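Local coordinates for matrix protein VP40 (Lake Victoria marburgvirus, PDB 5B0V) that drives assembly and budding of the virus particle as its matrix protein, existing as a dimer until it reorganises into multimers at the plasma membrane, at residues Gly52-Asp60 / Ala116-Ile124; Pro95-Met103 / Val287-Phe295. All coordinates share one frame; numbering follows the deposited sequence.

Contact 1: Gly52-Asp60 / Ala116-Ile124; sequences GITPNYVGD and ALLTGSYTI
Ile53 and Tyr122 pair as a single antiparallel beta bridge of the hydrogen-bonded kind, which ties the extended chain ahead of strand 56-59 to the first residue of strand 122-128 in the N-terminal domain. Of its two backbone bonds, Tyr122 N to Ile53 O is the shorter and straighter (2.8 Å, 168° at the hydrogen), while Ile53 N to Tyr122 O measures 3.1 Å and is more bent. Around this pair, carbonyls also receive CA-H groups: Thr54 CA lies 3.3 Å from Gly120 O, and Gly52 CA approaches Tyr122 O. Thr54 CG2 lies beside Gly120 O and Ser121 OG.

Apolar packing takes over where segment 52-60 passes the end of helix 110-119. The Pro55 ring points into the angle between helix and strand, crossing Tyr122 at about a right angle, with its CD 3.7 Å from CE1 at the edge of the aromatic ring. On its other flank, Pro55 CG meets Leu118 CD2 at 4.0 Å. Both methyls of Leu118 also reach Tyr57 CB, so one leucine fork spans two residues of the other segment.

The same region takes part in the dimer: Thr54 OG1 bonds to Tyr57 N of the second subunit, the reciprocal bond forms as well, and Leu118 of one subunit packs against Tyr57 of the other.

Polar closure within 116-124 depends on the tyrosine. With CG of Tyr122 beside its backbone N (chi1 -56°), the ring lies back along the turn, with Ile53 O in plane at its edge. Its hydroxyl donates to Leu117 O at 2.7 Å, lying in the carbonyl plane on a lone pair of an oxygen that also accepts a bond from Gly120 N.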
ATOM      1  N   GLY A  52      14.278  -4.712  -8.997  1.00 54.46           N
ATOM      2  CA  GLY A  52      12.842  -4.284  -9.088  1.00 51.99           C
ATOM      3  C   GLY A  52      12.545  -2.932  -8.448  1.00 50.48           C
ATOM      4  O   GLY A  52      13.366  -2.380  -7.743  1.00 51.16           O
ATOM      5  N   ILE A  53      11.360  -2.397  -8.702  1.00 48.40           N
ATOM      6  CA  ILE A  53      10.946  -1.086  -8.172  1.00 47.62           C
ATOM      7  C   ILE A  53       9.521  -1.153  -7.591  1.00 45.70           C
ATOM      8  O   ILE A  53       8.654  -1.771  -8.180  1.00 44.93           O
ATOM      9  CB  ILE A  53      11.053  -0.015  -9.289  1.00 47.23           C
ATOM     10  CG1 ILE A  53      10.021   1.100  -9.162  1.00 46.86           C
ATOM     11  CG2 ILE A  53      10.842  -0.649 -10.664  1.00 47.08           C
ATOM     12  CD1 ILE A  53      10.531   2.390  -9.764  1.00 49.06           C
ATOM     13  N   THR A  54       9.281  -0.547  -6.426  1.00 44.36           N
ATOM     14  CA  THR A  54       7.951  -0.586  -5.840  1.00 42.95           C
ATOM     15  C   THR A  54       7.211   0.716  -6.093  1.00 38.62           C
ATOM     16  O   THR A  54       7.797   1.757  -6.188  1.00 38.20           O
ATOM     17  CB  THR A  54       7.955  -0.933  -4.325  1.00 45.80           C
ATOM     18  OG1 THR A  54       8.180   0.245  -3.550  1.00 50.18           O
ATOM     19  CG2 THR A  54       9.026  -1.962  -4.001  1.00 47.65           C
ATOM     20  N   PRO A  55       5.895   0.653  -6.173  1.00 35.55           N
ATOM     21  CA  PRO A  55       5.203   1.863  -6.497  1.00 34.09           C
ATOM     22  C   PRO A  55       4.853   2.690  -5.290  1.00 33.69           C
ATOM     23  O   PRO A  55       4.990   2.256  -4.151  1.00 34.81           O
ATOM     24  CB  PRO A  55       3.921   1.352  -7.157  1.00 33.29           C
ATOM     25  CG  PRO A  55       3.685   0.015  -6.538  1.00 33.39           C
ATOM     26  CD  PRO A  55       4.985  -0.491  -5.995  1.00 34.62           C
ATOM     27  N   ASN A  56       4.357   3.878  -5.541  1.00 32.93           N
ATOM     28  CA  ASN A  56       3.671   4.566  -4.479  1.00 33.47           C
ATOM     29  C   ASN A  56       2.300   4.918  -4.985  1.00 31.51           C
ATOM     30  O   ASN A  56       1.942   4.622  -6.116  1.00 31.21           O
ATOM     31  CB  ASN A  56       4.449   5.777  -3.972  1.00 35.77           C
ATOM     32  CG  ASN A  56       4.809   6.710  -5.072  1.00 36.26           C
ATOM     33  OD1 ASN A  56       3.943   7.228  -5.750  1.00 35.50           O
ATOM     34  ND2 ASN A  56       6.100   6.898  -5.287  1.00 38.72           N
ATOM     35  N   TYR A  57       1.504   5.518  -4.132  1.00 30.91           N
ATOM     36  CA  TYR A  57       0.075   5.447  -4.319  1.00 29.84           C
ATOM     37  C   TYR A  57      -0.498   6.798  -4.639  1.00 29.57           C
ATOM     38  O   TYR A  57       0.003   7.839  -4.207  1.00 30.26           O
ATOM     39  CB  TYR A  57      -0.598   4.857  -3.052  1.00 29.98           C
ATOM     40  CG  TYR A  57      -2.076   5.120  -2.952  1.00 29.38           C
ATOM     41  CD1 TYR A  57      -2.994   4.336  -3.652  1.00 28.80           C
ATOM     42  CD2 TYR A  57      -2.554   6.172  -2.202  1.00 30.18           C
ATOM     43  CE1 TYR A  57      -4.359   4.589  -3.579  1.00 28.63           C
ATOM     44  CE2 TYR A  57      -3.911   6.436  -2.114  1.00 30.58           C
ATOM     45  CZ  TYR A  57      -4.817   5.645  -2.801  1.00 29.95           C
ATOM     46  OH  TYR A  57      -6.162   5.940  -2.715  1.00 30.74           O
ATOM     47  N   VAL A  58      -1.571   6.758  -5.404  1.00 28.49           N
ATOM     48  CA  VAL A  58      -2.369   7.925  -5.629  1.00 28.90           C
ATOM     49  C   VAL A  58      -3.769   7.415  -5.898  1.00 28.27           C
ATOM     50  O   VAL A  58      -3.923   6.406  -6.587  1.00 27.03           O
ATOM     51  CB  VAL A  58      -1.777   8.763  -6.793  1.00 28.89           C
ATOM     52  CG1 VAL A  58      -1.870   8.029  -8.122  1.00 28.17           C
ATOM     53  CG2 VAL A  58      -2.475  10.101  -6.889  1.00 29.53           C
ATOM     54  N   GLY A  59      -4.773   8.090  -5.345  1.00 29.49           N
ATOM     55  CA  GLY A  59      -6.166   7.671  -5.514  1.00 29.76           C
ATOM     56  C   GLY A  59      -7.188   8.257  -4.558  1.00 31.32           C
ATOM     57  O   GLY A  59      -6.877   9.102  -3.738  1.00 33.39           O
ATOM     58  N   ASP A  60      -8.420   7.806  -4.677  1.00 32.08           N
ATOM     59  CA  ASP A  60      -9.496   8.225  -3.783  1.00 34.37           C
ATOM     60  C   ASP A  60     -10.062   7.039  -3.024  1.00 34.82           C
ATOM     61  O   ASP A  60     -11.176   7.069  -2.537  1.00 35.46           O
ATOM     62  CB  ASP A  60     -10.619   8.947  -4.539  1.00 35.53           C
ATOM     63  CG  ASP A  60     -11.228   8.110  -5.666  1.00 35.67           C
ATOM     64  OD1 ASP A  60     -10.933   6.904  -5.817  1.00 34.68           O
ATOM     65  OD2 ASP A  60     -12.012   8.685  -6.447  1.00 38.94           O
ATOM     66  N   ALA A 116      -0.725  -5.951  -1.226  1.00 29.11           N
ATOM     67  CA  ALA A 116       0.001  -6.826  -2.124  1.00 29.15           C
ATOM     68  C   ALA A 116       0.559  -6.032  -3.315  1.00 28.62           C
ATOM     69  O   ALA A 116       1.658  -6.288  -3.801  1.00 29.16           O
ATOM     70  CB  ALA A 116      -0.903  -7.939  -2.594  1.00 28.77           C
ATOM     71  N   LEU A 117      -0.209  -5.064  -3.786  1.00 27.79           N
ATOM     72  CA  LEU A 117       0.174  -4.319  -4.973  1.00 27.06           C
ATOM     73  C   LEU A 117       1.302  -3.370  -4.622  1.00 27.51           C
ATOM     74  O   LEU A 117       2.327  -3.355  -5.282  1.00 27.93           O
ATOM     75  CB  LEU A 117      -1.038  -3.575  -5.564  1.00 26.15           C
ATOM     76  CG  LEU A 117      -1.978  -4.420  -6.450  1.00 25.60           C
ATOM     77  CD1 LEU A 117      -3.242  -3.654  -6.790  1.00 25.07           C
ATOM     78  CD2 LEU A 117      -1.284  -4.881  -7.725  1.00 25.24           C
ATOM     79  N   LEU A 118       1.135  -2.621  -3.541  1.00 27.89           N
ATOM     80  CA  LEU A 118       2.128  -1.627  -3.151  1.00 27.87           C
ATOM     81  C   LEU A 118       3.383  -2.236  -2.509  1.00 28.98           C
ATOM     82  O   LEU A 118       4.397  -1.560  -2.416  1.00 29.85           O
ATOM     83  CB  LEU A 118       1.500  -0.614  -2.206  1.00 27.95           C
ATOM     84  CG  LEU A 118       0.393   0.239  -2.809  1.00 26.95           C
ATOM     85  CD1 LEU A 118      -0.347   0.995  -1.723  1.00 27.56           C
ATOM     86  CD2 LEU A 118       0.966   1.202  -3.834  1.00 26.61           C
ATOM     87  N   THR A 119       3.339  -3.493  -2.070  1.00 29.43           N
ATOM     88  CA  THR A 119       4.566  -4.112  -1.578  1.00 30.44           C
ATOM     89  C   THR A 119       5.378  -4.785  -2.686  1.00 30.66           C
ATOM     90  O   THR A 119       6.529  -5.130  -2.467  1.00 31.13           O
ATOM     91  CB  THR A 119       4.319  -5.091  -0.408  1.00 31.27           C
ATOM     92  OG1 THR A 119       3.292  -6.036  -0.741  1.00 30.76           O
ATOM     93  CG2 THR A 119       3.929  -4.314   0.847  1.00 31.73           C
ATOM     94  N   GLY A 120       4.800  -4.937  -3.880  1.00 30.28           N
ATOM     95  CA  GLY A 120       5.479  -5.638  -4.956  1.00 31.08           C
ATOM     96  C   GLY A 120       6.627  -4.855  -5.583  1.00 32.49           C
ATOM     97  O   GLY A 120       6.560  -3.628  -5.713  1.00 32.50           O
ATOM     98  N   SER A 121       7.679  -5.579  -5.960  1.00 34.34           N
ATOM     99  CA  SER A 121       8.748  -5.055  -6.788  1.00 35.58           C
ATOM    100  C   SER A 121       8.458  -5.421  -8.232  1.00 36.27           C
ATOM    101  O   SER A 121       8.281  -6.608  -8.548  1.00 38.00           O
ATOM    102  CB  SER A 121      10.081  -5.669  -6.390  1.00 37.36           C
ATOM    103  OG  SER A 121      10.714  -4.894  -5.382  1.00 39.74           O
ATOM    104  N   TYR A 122       8.452  -4.426  -9.120  1.00 35.85           N
ATOM    105  CA  TYR A 122       8.152  -4.655 -10.520  1.00 35.33           C
ATOM    106  C   TYR A 122       9.309  -4.460 -11.514  1.00 36.94           C
ATOM    107  O   TYR A 122      10.213  -3.663 -11.306  1.00 37.50           O
ATOM    108  CB  TYR A 122       6.967  -3.788 -10.921  1.00 33.65           C
ATOM    109  CG  TYR A 122       5.760  -4.017 -10.058  1.00 32.33           C
ATOM    110  CD1 TYR A 122       5.642  -3.392  -8.829  1.00 32.11           C
ATOM    111  CD2 TYR A 122       4.742  -4.877 -10.458  1.00 31.42           C
ATOM    112  CE1 TYR A 122       4.536  -3.592  -8.024  1.00 31.15           C
ATOM    113  CE2 TYR A 122       3.632  -5.080  -9.654  1.00 30.70           C
ATOM    114  CZ  TYR A 122       3.539  -4.438  -8.430  1.00 30.30           C
ATOM    115  OH  TYR A 122       2.448  -4.625  -7.617  1.00 29.46           O
ATOM    116  N   THR A 123       9.224  -5.215 -12.608  1.00 38.52           N
ATOM    117  CA  THR A 123      10.181  -5.223 -13.698  1.00 40.26           C
ATOM    118  C   THR A 123       9.433  -5.163 -15.005  1.00 40.29           C
ATOM    119  O   THR A 123       8.284  -5.561 -15.080  1.00 40.65           O
ATOM    120  CB  THR A 123      10.980  -6.537 -13.600  1.00 41.82           C
ATOM    121  OG1 THR A 123      11.998  -6.331 -12.632  1.00 43.48           O
ATOM    122  CG2 THR A 123      11.659  -6.970 -14.866  1.00 43.75           C
ATOM    123  N   ILE A 124      10.088  -4.651 -16.035  1.00 41.42           N
ATOM    124  CA  ILE A 124       9.516  -4.666 -17.384  1.00 41.24           C
ATOM    125  C   ILE A 124      10.389  -5.516 -18.310  1.00 41.85           C
ATOM    126  O   ILE A 124      11.613  -5.438 -18.252  1.00 43.71           O
ATOM    127  CB  ILE A 124       9.322  -3.230 -17.922  1.00 40.65           C
ATOM    128  CG1 ILE A 124       8.209  -3.202 -18.948  1.00 40.68           C
ATOM    129  CG2 ILE A 124      10.591  -2.681 -18.528  1.00 41.93           C
ATOM    130  CD1 ILE A 124       7.807  -1.794 -19.339  1.00 40.85           C
TER

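Contact 2: Pro95-Met103 / Val287-Phe295; sequences PAWLPLGIM and VYFQAPENF
Trp97 faces Pro292, their CA atoms 4.9 Å apart, where the two backbones come closest. Strands 95-103 and 287-290 run roughly antiparallel, at 155° with axes 7.6 Å apart, but belong to different sheets, so their meeting joins the N-terminal and C-terminal domains through side chains. Strand 95-103 carries a classic beta bulge, Leu100 and Gly101 both facing Phe75, and the other segment finishes in a type I turn from Pro292 to Phe295.

The turn covers one face of the indole. Glu293 CB stands 3.5 Å from the centroid of the five-membered ring, a CH-pi contact only 5° off the normal. Next to it, the Asn294 amide is tilted 50° against the ring plane, its OD1 3.6 Å from Trp97 CE3. Beyond CB, Glu293 bends at chi2 and leads its carboxylate away from the strand, to Lys253 in a salt bridge and to Ser259 N.

Gln290 reaches between Pro99 and Ile102. It runs past Pro99 in the opposite direction, CB 3.8 Å from Pro99 CB, and its CG lies 3.7 Å from Ile102 CG1. The amide ends at the bulge, where OE1 accepts a weak bond from Gly101 N (2.9 Å) and NE2 donates to Phe75 O on the neighbouring strand.

The junction is thus made largely by carbon contacts, several from polar side chains, with one glutamine amide bonding two strands of the N-terminal sheet. The glutamate lends its aliphatic part to the tryptophan, while its carboxylate is held by Lys253 and Ser259 of the C-terminal domain.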
ATOM      1  N   PRO A  95       6.555   8.326 -20.072  1.00 33.52           N
ATOM      2  CA  PRO A  95       5.466   7.873 -19.245  1.00 32.35           C
ATOM      3  C   PRO A  95       4.598   6.835 -19.967  1.00 32.26           C
ATOM      4  O   PRO A  95       4.488   6.889 -21.192  1.00 33.16           O
ATOM      5  CB  PRO A  95       4.661   9.154 -19.012  1.00 32.08           C
ATOM      6  CG  PRO A  95       4.837   9.915 -20.266  1.00 33.12           C
ATOM      7  CD  PRO A  95       6.205   9.576 -20.772  1.00 34.21           C
ATOM      8  N   ALA A  96       3.985   5.917 -19.212  1.00 31.18           N
ATOM      9  CA  ALA A  96       3.056   4.937 -19.763  1.00 30.64           C
ATOM     10  C   ALA A  96       2.000   4.535 -18.740  1.00 30.02           C
ATOM     11  O   ALA A  96       2.262   4.500 -17.526  1.00 29.23           O
ATOM     12  CB  ALA A  96       3.815   3.711 -20.207  1.00 31.12           C
ATOM     13  N   TRP A  97       0.835   4.157 -19.257  1.00 30.03           N
ATOM     14  CA  TRP A  97      -0.334   3.838 -18.435  1.00 29.25           C
ATOM     15  C   TRP A  97      -0.774   2.403 -18.616  1.00 28.46           C
ATOM     16  O   TRP A  97      -1.108   1.993 -19.704  1.00 28.93           O
ATOM     17  CB  TRP A  97      -1.462   4.790 -18.806  1.00 29.12           C
ATOM     18  CG  TRP A  97      -1.140   6.178 -18.328  1.00 30.02           C
ATOM     19  CD1 TRP A  97      -1.475   6.715 -17.114  1.00 30.28           C
ATOM     20  CD2 TRP A  97      -0.388   7.184 -19.019  1.00 30.37           C
ATOM     21  NE1 TRP A  97      -0.996   8.002 -17.022  1.00 30.86           N
ATOM     22  CE2 TRP A  97      -0.337   8.314 -18.180  1.00 30.84           C
ATOM     23  CE3 TRP A  97       0.227   7.249 -20.277  1.00 31.44           C
ATOM     24  CZ2 TRP A  97       0.306   9.498 -18.549  1.00 32.06           C
ATOM     25  CZ3 TRP A  97       0.880   8.449 -20.655  1.00 32.50           C
ATOM     26  CH2 TRP A  97       0.908   9.551 -19.783  1.00 32.66           C
ATOM     27  N   LEU A  98      -0.800   1.663 -17.519  1.00 28.49           N
ATOM     28  CA  LEU A  98      -0.933   0.218 -17.541  1.00 28.39           C
ATOM     29  C   LEU A  98      -2.116  -0.220 -16.681  1.00 27.62           C
ATOM     30  O   LEU A  98      -2.001  -0.366 -15.464  1.00 28.28           O
ATOM     31  CB  LEU A  98       0.367  -0.395 -17.012  1.00 29.26           C
ATOM     32  CG  LEU A  98       1.614   0.084 -17.778  1.00 30.54           C
ATOM     33  CD1 LEU A  98       2.898  -0.218 -17.029  1.00 31.33           C
ATOM     34  CD2 LEU A  98       1.676  -0.537 -19.148  1.00 30.57           C
ATOM     35  N   PRO A  99      -3.288  -0.376 -17.289  1.00 26.78           N
ATOM     36  CA  PRO A  99      -4.436  -0.886 -16.539  1.00 25.94           C
ATOM     37  C   PRO A  99      -4.166  -2.279 -16.015  1.00 25.90           C
ATOM     38  O   PRO A  99      -3.552  -3.072 -16.712  1.00 26.56           O
ATOM     39  CB  PRO A  99      -5.523  -0.949 -17.595  1.00 25.54           C
ATOM     40  CG  PRO A  99      -5.163   0.151 -18.514  1.00 26.08           C
ATOM     41  CD  PRO A  99      -3.676   0.185 -18.583  1.00 26.47           C
ATOM     42  N   LEU A 100      -4.600  -2.575 -14.803  1.00 25.90           N
ATOM     43  CA  LEU A 100      -4.475  -3.925 -14.248  1.00 26.78           C
ATOM     44  C   LEU A 100      -5.812  -4.576 -14.012  1.00 26.56           C
ATOM     45  O   LEU A 100      -5.851  -5.759 -13.744  1.00 27.45           O
ATOM     46  CB  LEU A 100      -3.785  -3.892 -12.891  1.00 27.64           C
ATOM     47  CG  LEU A 100      -2.459  -3.138 -12.793  1.00 28.10           C
ATOM     48  CD1 LEU A 100      -2.040  -3.150 -11.335  1.00 28.94           C
ATOM     49  CD2 LEU A 100      -1.391  -3.774 -13.662  1.00 28.37           C
ATOM     50  N   GLY A 101      -6.895  -3.799 -14.045  1.00 26.09           N
ATOM     51  CA  GLY A 101      -8.216  -4.335 -13.825  1.00 25.66           C
ATOM     52  C   GLY A 101      -9.142  -3.474 -13.004  1.00 25.75           C
ATOM     53  O   GLY A 101      -8.729  -2.541 -12.313  1.00 26.19           O
ATOM     54  N   ILE A 102     -10.411  -3.838 -13.061  1.00 25.90           N
ATOM     55  CA  ILE A 102     -11.423  -3.265 -12.203  1.00 26.31           C
ATOM     56  C   ILE A 102     -11.950  -4.339 -11.270  1.00 26.96           C
ATOM     57  O   ILE A 102     -12.295  -5.402 -11.719  1.00 28.42           O
ATOM     58  CB  ILE A 102     -12.558  -2.731 -13.055  1.00 25.69           C
ATOM     59  CG1 ILE A 102     -12.012  -1.614 -13.937  1.00 24.95           C
ATOM     60  CG2 ILE A 102     -13.703  -2.267 -12.170  1.00 26.25           C
ATOM     61  CD1 ILE A 102     -13.044  -1.015 -14.834  1.00 24.67           C
HETATM   62  N   MSE A 103     -12.040  -4.051  -9.979  1.00 27.51           N
HETATM   63  CA  MSE A 103     -12.498  -5.036  -8.985  1.00 27.94           C
HETATM   64  C   MSE A 103     -13.453  -4.424  -8.001  1.00 29.17           C
HETATM   65  O   MSE A 103     -13.349  -3.259  -7.639  1.00 27.97           O
HETATM   66  CB  MSE A 103     -11.313  -5.569  -8.185  1.00 27.45           C
HETATM   67  CG  MSE A 103     -11.591  -6.887  -7.462  1.00 26.94           C
HETATM   68 SE   MSE A 103     -10.024  -7.286  -6.339  1.00 26.02          SE
HETATM   69  CE  MSE A 103     -10.439  -5.857  -5.059  1.00 26.93           C
ATOM     70  N   VAL A 287     -21.378   1.452 -18.690  1.00 26.78           N
ATOM     71  CA  VAL A 287     -20.190   0.638 -18.421  1.00 25.95           C
ATOM     72  C   VAL A 287     -18.915   1.417 -18.452  1.00 25.06           C
ATOM     73  O   VAL A 287     -18.667   2.187 -19.335  1.00 25.40           O
ATOM     74  CB  VAL A 287     -19.989  -0.492 -19.407  1.00 25.90           C
ATOM     75  CG1 VAL A 287     -20.978  -1.581 -19.128  1.00 26.51           C
ATOM     76  CG2 VAL A 287     -20.141  -0.008 -20.823  1.00 26.66           C
ATOM     77  N   TYR A 288     -18.088   1.170 -17.461  1.00 24.29           N
ATOM     78  CA  TYR A 288     -16.811   1.798 -17.379  1.00 23.65           C
ATOM     79  C   TYR A 288     -15.787   0.809 -17.846  1.00 22.52           C
ATOM     80  O   TYR A 288     -15.963  -0.381 -17.710  1.00 22.49           O
ATOM     81  CB  TYR A 288     -16.531   2.228 -15.936  1.00 23.85           C
ATOM     82  CG  TYR A 288     -17.340   3.428 -15.552  1.00 24.37           C
ATOM     83  CD1 TYR A 288     -18.634   3.293 -15.128  1.00 25.30           C
ATOM     84  CD2 TYR A 288     -16.820   4.684 -15.647  1.00 24.82           C
ATOM     85  CE1 TYR A 288     -19.390   4.382 -14.779  1.00 26.32           C
ATOM     86  CE2 TYR A 288     -17.572   5.785 -15.308  1.00 26.05           C
ATOM     87  CZ  TYR A 288     -18.862   5.627 -14.884  1.00 26.65           C
ATOM     88  OH  TYR A 288     -19.589   6.740 -14.519  1.00 28.38           O
ATOM     89  N   PHE A 289     -14.716   1.306 -18.416  1.00 22.04           N
ATOM     90  CA  PHE A 289     -13.632   0.435 -18.794  1.00 21.63           C
ATOM     91  C   PHE A 289     -12.334   1.234 -18.738  1.00 21.75           C
ATOM     92  O   PHE A 289     -12.335   2.462 -18.641  1.00 22.03           O
ATOM     93  CB  PHE A 289     -13.892  -0.193 -20.191  1.00 21.62           C
ATOM     94  CG  PHE A 289     -13.817   0.779 -21.345  1.00 21.50           C
ATOM     95  CD1 PHE A 289     -14.927   1.521 -21.722  1.00 22.09           C
ATOM     96  CD2 PHE A 289     -12.656   0.928 -22.061  1.00 21.37           C
ATOM     97  CE1 PHE A 289     -14.874   2.406 -22.787  1.00 22.41           C
ATOM     98  CE2 PHE A 289     -12.592   1.805 -23.117  1.00 21.86           C
ATOM     99  CZ  PHE A 289     -13.694   2.546 -23.480  1.00 22.37           C
ATOM    100  N   GLN A 290     -11.231   0.519 -18.778  1.00 21.53           N
ATOM    101  CA  GLN A 290      -9.939   1.136 -18.630  1.00 21.80           C
ATOM    102  C   GLN A 290      -9.205   1.152 -19.944  1.00 22.50           C
ATOM    103  O   GLN A 290      -9.190   0.148 -20.664  1.00 22.20           O
ATOM    104  CB  GLN A 290      -9.087   0.335 -17.669  1.00 21.34           C
ATOM    105  CG  GLN A 290      -9.703   0.058 -16.326  1.00 20.75           C
ATOM    106  CD  GLN A 290      -8.633  -0.413 -15.393  1.00 21.01           C
ATOM    107  OE1 GLN A 290      -8.289  -1.596 -15.385  1.00 20.80           O
ATOM    108  NE2 GLN A 290      -8.028   0.534 -14.651  1.00 21.27           N
ATOM    109  N   ALA A 291      -8.592   2.296 -20.235  1.00 23.58           N
ATOM    110  CA  ALA A 291      -7.647   2.425 -21.330  1.00 24.33           C
ATOM    111  C   ALA A 291      -6.581   3.407 -20.893  1.00 25.21           C
ATOM    112  O   ALA A 291      -6.818   4.176 -19.976  1.00 25.32           O
ATOM    113  CB  ALA A 291      -8.332   2.929 -22.564  1.00 24.71           C
ATOM    114  N   PRO A 292      -5.410   3.391 -21.552  1.00 26.09           N
ATOM    115  CA  PRO A 292      -4.366   4.322 -21.203  1.00 26.61           C
ATOM    116  C   PRO A 292      -4.819   5.751 -21.252  1.00 27.30           C
ATOM    117  O   PRO A 292      -5.583   6.118 -22.102  1.00 27.25           O
ATOM    118  CB  PRO A 292      -3.315   4.044 -22.260  1.00 27.57           C
ATOM    119  CG  PRO A 292      -3.407   2.573 -22.457  1.00 27.14           C
ATOM    120  CD  PRO A 292      -4.895   2.329 -22.442  1.00 26.58           C
ATOM    121  N   GLU A 293      -4.355   6.533 -20.291  1.00 28.88           N
ATOM    122  CA  GLU A 293      -4.710   7.937 -20.166  1.00 30.73           C
ATOM    123  C   GLU A 293      -4.484   8.690 -21.482  1.00 33.15           C
ATOM    124  O   GLU A 293      -5.334   9.443 -21.930  1.00 33.26           O
ATOM    125  CB  GLU A 293      -3.913   8.549 -19.004  1.00 30.71           C
ATOM    126  CG  GLU A 293      -4.103  10.033 -18.764  1.00 31.61           C
ATOM    127  CD  GLU A 293      -5.489  10.394 -18.274  1.00 31.52           C
ATOM    128  OE1 GLU A 293      -6.336   9.505 -18.145  1.00 30.16           O
ATOM    129  OE2 GLU A 293      -5.740  11.590 -18.035  1.00 33.19           O
ATOM    130  N   ASN A 294      -3.352   8.438 -22.126  1.00 35.85           N
ATOM    131  CA  ASN A 294      -3.054   9.072 -23.423  1.00 38.34           C
ATOM    132  C   ASN A 294      -3.711   8.399 -24.617  1.00 39.77           C
ATOM    133  O   ASN A 294      -3.351   8.701 -25.736  1.00 43.65           O
ATOM    134  CB  ASN A 294      -1.542   9.121 -23.691  1.00 38.90           C
ATOM    135  CG  ASN A 294      -0.906   7.728 -23.762  1.00 39.16           C
ATOM    136  OD1 ASN A 294      -1.506   6.717 -23.338  1.00 38.41           O
ATOM    137  ND2 ASN A 294       0.325   7.671 -24.256  1.00 39.50           N
ATOM    138  N   PHE A 295      -4.633   7.474 -24.423  1.00 39.32           N
ATOM    139  CA  PHE A 295      -5.278   6.838 -25.573  1.00 41.10           C
ATOM    140  C   PHE A 295      -6.231   7.847 -26.230  1.00 43.08           C
ATOM    141  O   PHE A 295      -6.965   8.519 -25.500  1.00 44.11           O
ATOM    142  CB  PHE A 295      -6.054   5.620 -25.106  1.00 40.24           C
ATOM    143  CG  PHE A 295      -6.471   4.701 -26.200  1.00 40.31           C
ATOM    144  CD1 PHE A 295      -5.651   3.682 -26.610  1.00 40.93           C
ATOM    145  CD2 PHE A 295      -7.700   4.849 -26.804  1.00 42.48           C
ATOM    146  CE1 PHE A 295      -6.053   2.818 -27.611  1.00 43.50           C
ATOM    147  CE2 PHE A 295      -8.121   3.994 -27.812  1.00 43.37           C
ATOM    148  CZ  PHE A 295      -7.296   2.968 -28.218  1.00 43.95           C
TER

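Contact 1 and contact 2 lie at the two edges of one four-stranded sheet, whose outermost strands within the chain are 56-59 and 91-104. Their centres are 16 Å apart, yet they touch directly: Leu117 CD2 of contact 1 packs 4.1 Å from Leu100 CD1 of contact 2, where helix 110-119 lies against the sheet. Contact 1 adjoins the second subunit, whereas contact 2 is made within one chain, its centre about 6 Å from the chain centre, and joins the N-terminal and C-terminal domains. The N-terminal sheet therefore links dimer and domain junctions. The PPXY budding motif, Pro30 to Tyr33, precedes Gly52, the first modelled residue, and cannot be placed against either contact.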